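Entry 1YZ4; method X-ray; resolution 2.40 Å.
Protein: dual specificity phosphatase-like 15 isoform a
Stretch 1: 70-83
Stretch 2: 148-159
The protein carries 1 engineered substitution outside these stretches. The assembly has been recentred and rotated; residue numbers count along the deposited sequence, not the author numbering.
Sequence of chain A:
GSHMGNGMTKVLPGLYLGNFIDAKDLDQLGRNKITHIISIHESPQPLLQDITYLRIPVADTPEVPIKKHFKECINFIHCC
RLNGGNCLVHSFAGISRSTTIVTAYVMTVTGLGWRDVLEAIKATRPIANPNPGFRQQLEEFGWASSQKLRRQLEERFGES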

# COMPACT_ATOMS: atom_id res chain seq x y z
N PHE A 70 3.35 8.55 4.48
CA PHE A 70 4.20 7.38 4.32
C PHE A 70 4.57 6.70 5.64
O PHE A 70 4.43 5.48 5.78
CB PHE A 70 5.50 7.76 3.60
CG PHE A 70 5.34 7.99 2.11
CD1 PHE A 70 4.09 7.90 1.50
CD2 PHE A 70 6.45 8.29 1.33
CE1 PHE A 70 3.95 8.09 0.13
CE2 PHE A 70 6.32 8.48 -0.05
CZ PHE A 70 5.07 8.38 -0.65
N LYS A 71 5.05 7.48 6.60
CA LYS A 71 5.46 6.93 7.89
C LYS A 71 4.35 6.16 8.58
O LYS A 71 4.51 4.99 8.93
CB LYS A 71 5.95 8.05 8.81
CG LYS A 71 6.51 7.54 10.13
CD LYS A 71 6.72 8.65 11.16
CE LYS A 71 7.74 9.67 10.71
NZ LYS A 71 7.96 10.71 11.76
N GLU A 72 3.22 6.82 8.78
CA GLU A 72 2.10 6.18 9.45
C GLU A 72 1.57 4.95 8.70
O GLU A 72 1.22 3.96 9.33
CB GLU A 72 0.98 7.21 9.68
CG GLU A 72 0.33 7.73 8.41
CD GLU A 72 -0.54 8.95 8.67
OE1 GLU A 72 -1.44 8.88 9.53
OE2 GLU A 72 -0.30 9.99 8.01
N CYS A 73 1.53 5.00 7.37
CA CYS A 73 1.04 3.86 6.60
C CYS A 73 1.99 2.68 6.71
O CYS A 73 1.56 1.53 6.90
CB CYS A 73 0.87 4.23 5.12
SG CYS A 73 -0.57 5.25 4.70
N ILE A 74 3.28 2.95 6.59
CA ILE A 74 4.27 1.89 6.67
C ILE A 74 4.28 1.26 8.06
O ILE A 74 4.50 0.06 8.20
CB ILE A 74 5.67 2.44 6.33
CG1 ILE A 74 5.72 2.77 4.83
CG2 ILE A 74 6.74 1.43 6.70
CD1 ILE A 74 7.02 3.38 4.36
N ASN A 75 4.03 2.06 9.09
CA ASN A 75 4.02 1.55 10.45
C ASN A 75 2.79 0.68 10.66
O ASN A 75 2.85 -0.35 11.31
CB ASN A 75 4.05 2.70 11.46
CG ASN A 75 5.47 3.11 11.81
OD1 ASN A 75 6.09 2.56 12.72
ND2 ASN A 75 6.01 4.08 11.07
N PHE A 76 1.68 1.12 10.08
CA PHE A 76 0.42 0.39 10.16
C PHE A 76 0.61 -0.98 9.50
O PHE A 76 0.37 -2.02 10.12
CB PHE A 76 -0.66 1.19 9.42
CG PHE A 76 -2.04 0.58 9.51
CD1 PHE A 76 -2.80 0.70 10.67
CD2 PHE A 76 -2.60 -0.05 8.41
CE1 PHE A 76 -4.10 0.20 10.73
CE2 PHE A 76 -3.91 -0.55 8.45
CZ PHE A 76 -4.66 -0.42 9.62
N ILE A 77 1.06 -0.97 8.25
CA ILE A 77 1.28 -2.20 7.50
C ILE A 77 2.23 -3.18 8.20
O ILE A 77 1.93 -4.37 8.31
CB ILE A 77 1.84 -1.90 6.10
CG1 ILE A 77 0.75 -1.22 5.26
CG2 ILE A 77 2.33 -3.19 5.43
CD1 ILE A 77 1.28 -0.55 3.99
N HIS A 78 3.36 -2.67 8.65
CA HIS A 78 4.35 -3.50 9.31
C HIS A 78 3.78 -4.17 10.55
O HIS A 78 3.90 -5.39 10.72
CB HIS A 78 5.58 -2.67 9.67
CG HIS A 78 6.85 -3.46 9.71
ND1 HIS A 78 7.33 -4.14 8.62
CD2 HIS A 78 7.74 -3.65 10.71
CE1 HIS A 78 8.48 -4.72 8.94
NE2 HIS A 78 8.75 -4.44 10.20
N CYS A 79 3.16 -3.38 11.42
CA CYS A 79 2.57 -3.90 12.64
C CYS A 79 1.61 -5.03 12.30
O CYS A 79 1.62 -6.10 12.92
CB CYS A 79 1.82 -2.79 13.39
SG CYS A 79 0.81 -3.37 14.79
N CYS A 80 0.77 -4.80 11.29
CA CYS A 80 -0.19 -5.81 10.87
C CYS A 80 0.51 -7.10 10.40
O CYS A 80 0.15 -8.20 10.82
CB CYS A 80 -1.06 -5.25 9.74
SG CYS A 80 -1.93 -6.49 8.76
N ARG A 81 1.51 -6.95 9.54
CA ARG A 81 2.22 -8.12 9.02
C ARG A 81 2.96 -8.94 10.09
O ARG A 81 2.78 -10.15 10.19
CB ARG A 81 3.21 -7.71 7.93
CG ARG A 81 2.58 -7.01 6.74
CD ARG A 81 3.60 -6.79 5.64
NE ARG A 81 4.08 -8.05 5.08
CZ ARG A 81 5.36 -8.32 4.82
NH1 ARG A 81 6.30 -7.42 5.08
NH2 ARG A 81 5.69 -9.49 4.30
N LEU A 82 3.79 -8.27 10.88
CA LEU A 82 4.56 -8.97 11.89
C LEU A 82 3.72 -9.52 13.03
O LEU A 82 4.22 -10.29 13.86
CB LEU A 82 5.66 -8.05 12.44
CG LEU A 82 6.51 -7.32 11.39
CD1 LEU A 82 7.74 -6.75 12.07
CD2 LEU A 82 6.93 -8.25 10.26
N ASN A 83 2.44 -9.16 13.06
CA ASN A 83 1.54 -9.66 14.10
C ASN A 83 0.52 -10.64 13.54
O ASN A 83 -0.54 -10.85 14.13
CB ASN A 83 0.83 -8.50 14.80
CG ASN A 83 1.73 -7.79 15.80
OD1 ASN A 83 2.08 -8.35 16.84
ND2 ASN A 83 2.11 -6.55 15.48
N LYS A 148 16.07 5.18 7.27
CA LYS A 148 15.82 5.56 8.66
C LYS A 148 14.59 4.83 9.17
O LYS A 148 14.57 4.31 10.29
CB LYS A 148 15.60 7.08 8.76
CG LYS A 148 15.40 7.57 10.20
CD LYS A 148 15.03 9.05 10.28
CE LYS A 148 14.84 9.49 11.74
NZ LYS A 148 14.49 10.93 11.90
N LEU A 149 13.57 4.76 8.32
CA LEU A 149 12.35 4.08 8.70
C LEU A 149 12.60 2.59 8.94
O LEU A 149 12.06 2.02 9.89
CB LEU A 149 11.28 4.27 7.63
CG LEU A 149 9.91 4.67 8.19
CD1 LEU A 149 8.92 4.77 7.04
CD2 LEU A 149 9.45 3.66 9.24
N ARG A 150 13.41 1.95 8.09
CA ARG A 150 13.67 0.53 8.27
C ARG A 150 14.24 0.27 9.67
O ARG A 150 13.79 -0.63 10.37
CB ARG A 150 14.65 -0.02 7.22
CG ARG A 150 14.49 -1.53 7.05
CD ARG A 150 15.79 -2.29 6.82
NE ARG A 150 16.29 -2.23 5.45
CZ ARG A 150 16.76 -3.28 4.78
NH1 ARG A 150 16.79 -4.48 5.34
NH2 ARG A 150 17.23 -3.12 3.55
N ARG A 151 15.22 1.08 10.06
CA ARG A 151 15.83 0.94 11.37
C ARG A 151 14.77 1.20 12.46
O ARG A 151 14.72 0.51 13.47
CB ARG A 151 16.98 1.94 11.52
CG ARG A 151 17.71 1.87 12.85
CD ARG A 151 18.01 3.28 13.34
NE ARG A 151 16.78 3.99 13.71
CZ ARG A 151 16.61 5.31 13.62
NH1 ARG A 151 17.60 6.07 13.17
NH2 ARG A 151 15.47 5.86 13.99
N GLN A 152 13.92 2.21 12.23
CA GLN A 152 12.86 2.55 13.17
C GLN A 152 11.90 1.39 13.39
O GLN A 152 11.57 1.05 14.53
CB GLN A 152 12.09 3.78 12.69
CG GLN A 152 12.56 5.09 13.28
CD GLN A 152 11.80 6.29 12.73
OE1 GLN A 152 10.57 6.31 12.72
NE2 GLN A 152 12.54 7.29 12.27
N LEU A 153 11.44 0.78 12.30
CA LEU A 153 10.50 -0.34 12.39
C LEU A 153 11.09 -1.49 13.20
O LEU A 153 10.38 -2.18 13.93
CB LEU A 153 10.12 -0.84 10.99
CG LEU A 153 9.34 0.13 10.11
CD1 LEU A 153 9.30 -0.40 8.69
CD2 LEU A 153 7.93 0.33 10.65
N GLU A 154 12.40 -1.70 13.05
CA GLU A 154 13.08 -2.76 13.77
C GLU A 154 12.98 -2.46 15.26
O GLU A 154 12.79 -3.36 16.08
CB GLU A 154 14.54 -2.83 13.34
CG GLU A 154 14.73 -3.12 11.85
CD GLU A 154 16.16 -2.93 11.39
OE1 GLU A 154 17.08 -3.50 12.02
OE2 GLU A 154 16.38 -2.20 10.40
N GLU A 155 13.10 -1.18 15.61
CA GLU A 155 13.02 -0.76 17.00
C GLU A 155 11.61 -0.90 17.56
O GLU A 155 11.43 -1.48 18.63
CB GLU A 155 13.47 0.70 17.12
CG GLU A 155 14.98 0.90 17.08
CD GLU A 155 15.35 2.35 16.82
OE1 GLU A 155 14.61 3.24 17.30
OE2 GLU A 155 16.37 2.60 16.14
N ARG A 156 10.62 -0.39 16.84
CA ARG A 156 9.23 -0.46 17.28
C ARG A 156 8.63 -1.86 17.33
O ARG A 156 7.91 -2.18 18.27
CB ARG A 156 8.34 0.42 16.40
CG ARG A 156 8.17 1.85 16.89
CD ARG A 156 9.50 2.58 16.90
NE ARG A 156 9.34 4.03 16.85
CZ ARG A 156 10.35 4.88 16.82
NH1 ARG A 156 11.60 4.43 16.84
NH2 ARG A 156 10.13 6.19 16.77
N PHE A 157 8.91 -2.68 16.33
CA PHE A 157 8.32 -4.01 16.29
C PHE A 157 9.30 -5.17 16.30
O PHE A 157 8.88 -6.32 16.35
CB PHE A 157 7.39 -4.15 15.07
CG PHE A 157 6.52 -2.95 14.83
CD1 PHE A 157 6.95 -1.91 14.01
CD2 PHE A 157 5.27 -2.84 15.45
CE1 PHE A 157 6.15 -0.78 13.81
CE2 PHE A 157 4.47 -1.71 15.25
CZ PHE A 157 4.91 -0.68 14.43
N GLY A 158 10.59 -4.88 16.24
CA GLY A 158 11.57 -5.95 16.23
C GLY A 158 11.80 -6.42 14.81
O GLY A 158 11.10 -6.00 13.89
N GLU A 159 12.79 -7.30 14.61
CA GLU A 159 13.11 -7.82 13.28
C GLU A 159 12.43 -9.16 12.98
O GLU A 159 11.64 -9.62 13.83
CB GLU A 159 14.62 -7.97 13.13
CG GLU A 159 15.37 -6.64 13.11
CD GLU A 159 16.88 -6.82 13.02
OE1 GLU A 159 17.47 -7.37 13.97
OE2 GLU A 159 17.47 -6.41 12.00

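Two helices, 70-82 and 148-157, pack side by side with their N-to-C directions 46° apart and an axial closest approach of 10.8 Å. The register repeats every four residues on both sides: the CA atoms of Lys-71 and Leu-149 lie 7.5 Å apart, those of Asn-75 and Leu-153 7.0 Å, and those of Cys-79 and Phe-157 6.8 Å. No hydrogen bond crosses the interface, so its 537 Å² of buried surface, summed over both sides, rests on van der Waals contact.

At Lys-71 it is the backbone that meets the partner helix, its CA standing 4.2 Å from Leu-149 CD1, while the side chain, kinked at chi3 (m, -63°), remains exposed. One turn on, Ile-74 points toward stretch 2 and supplies the apolar centre of this end: its CD1 lies 3.6 Å from Leu-149 CD1, and its CG2 lies 3.7 Å from Leu-153 CD1. A single isoleucine thus bridges two leucines on successive turns of the other helix.

Asn-75 brings a polar amide into a largely apolar seam, and that amide is partly satisfied within its own helix. Asn-75 ND2 donates to Lys-71 O at 2.8 Å with a nearly linear N-H...O angle of 171°. Its other amide atom faces carbon across the interface: Asn-75 OD1 is 3.6 Å from Leu-153 CD2 and 3.5 Å from Phe-157 CE1, the latter at the ring edge, where aromatic C-H groups carry slight positive charge.

His-78 offers a ring face to Leu-153. The CD1 methyl of Leu-153 sits 4.1 Å from the centroid of the His-78 ring and only 10° off its normal, the geometry of a CH-pi contact. The same imidazole meets Phe-157 obliquely, with ring centroids 5.9 Å apart and planes at 70°; its ND1 is hydrogen-bonded elsewhere in the structure.

Cys-79 approaches Phe-157 through carbon, its CB 3.4 Å from Phe-157 CE2, with its CA over one face of the ring. Cys-79 SG is 5.2 Å from the Phe-157 ring centroid but 59° off the normal, an oblique sulfur-aromatic approach. Leu-82 completes the surround, placing its CD1 4.0 Å from Phe-157 CB. Phe-157 is therefore a knob in a hole formed by Asn-75, His-78, Cys-79 and Leu-82, and it has the largest covered area of any residue here. Just beyond it, Gly-158 leaves helical geometry with positive phi (86°); at these backbone angles a CB would jam against the preceding carbonyl oxygen, and Gly-158 O lies 3.9 Å from Leu-82 CD1.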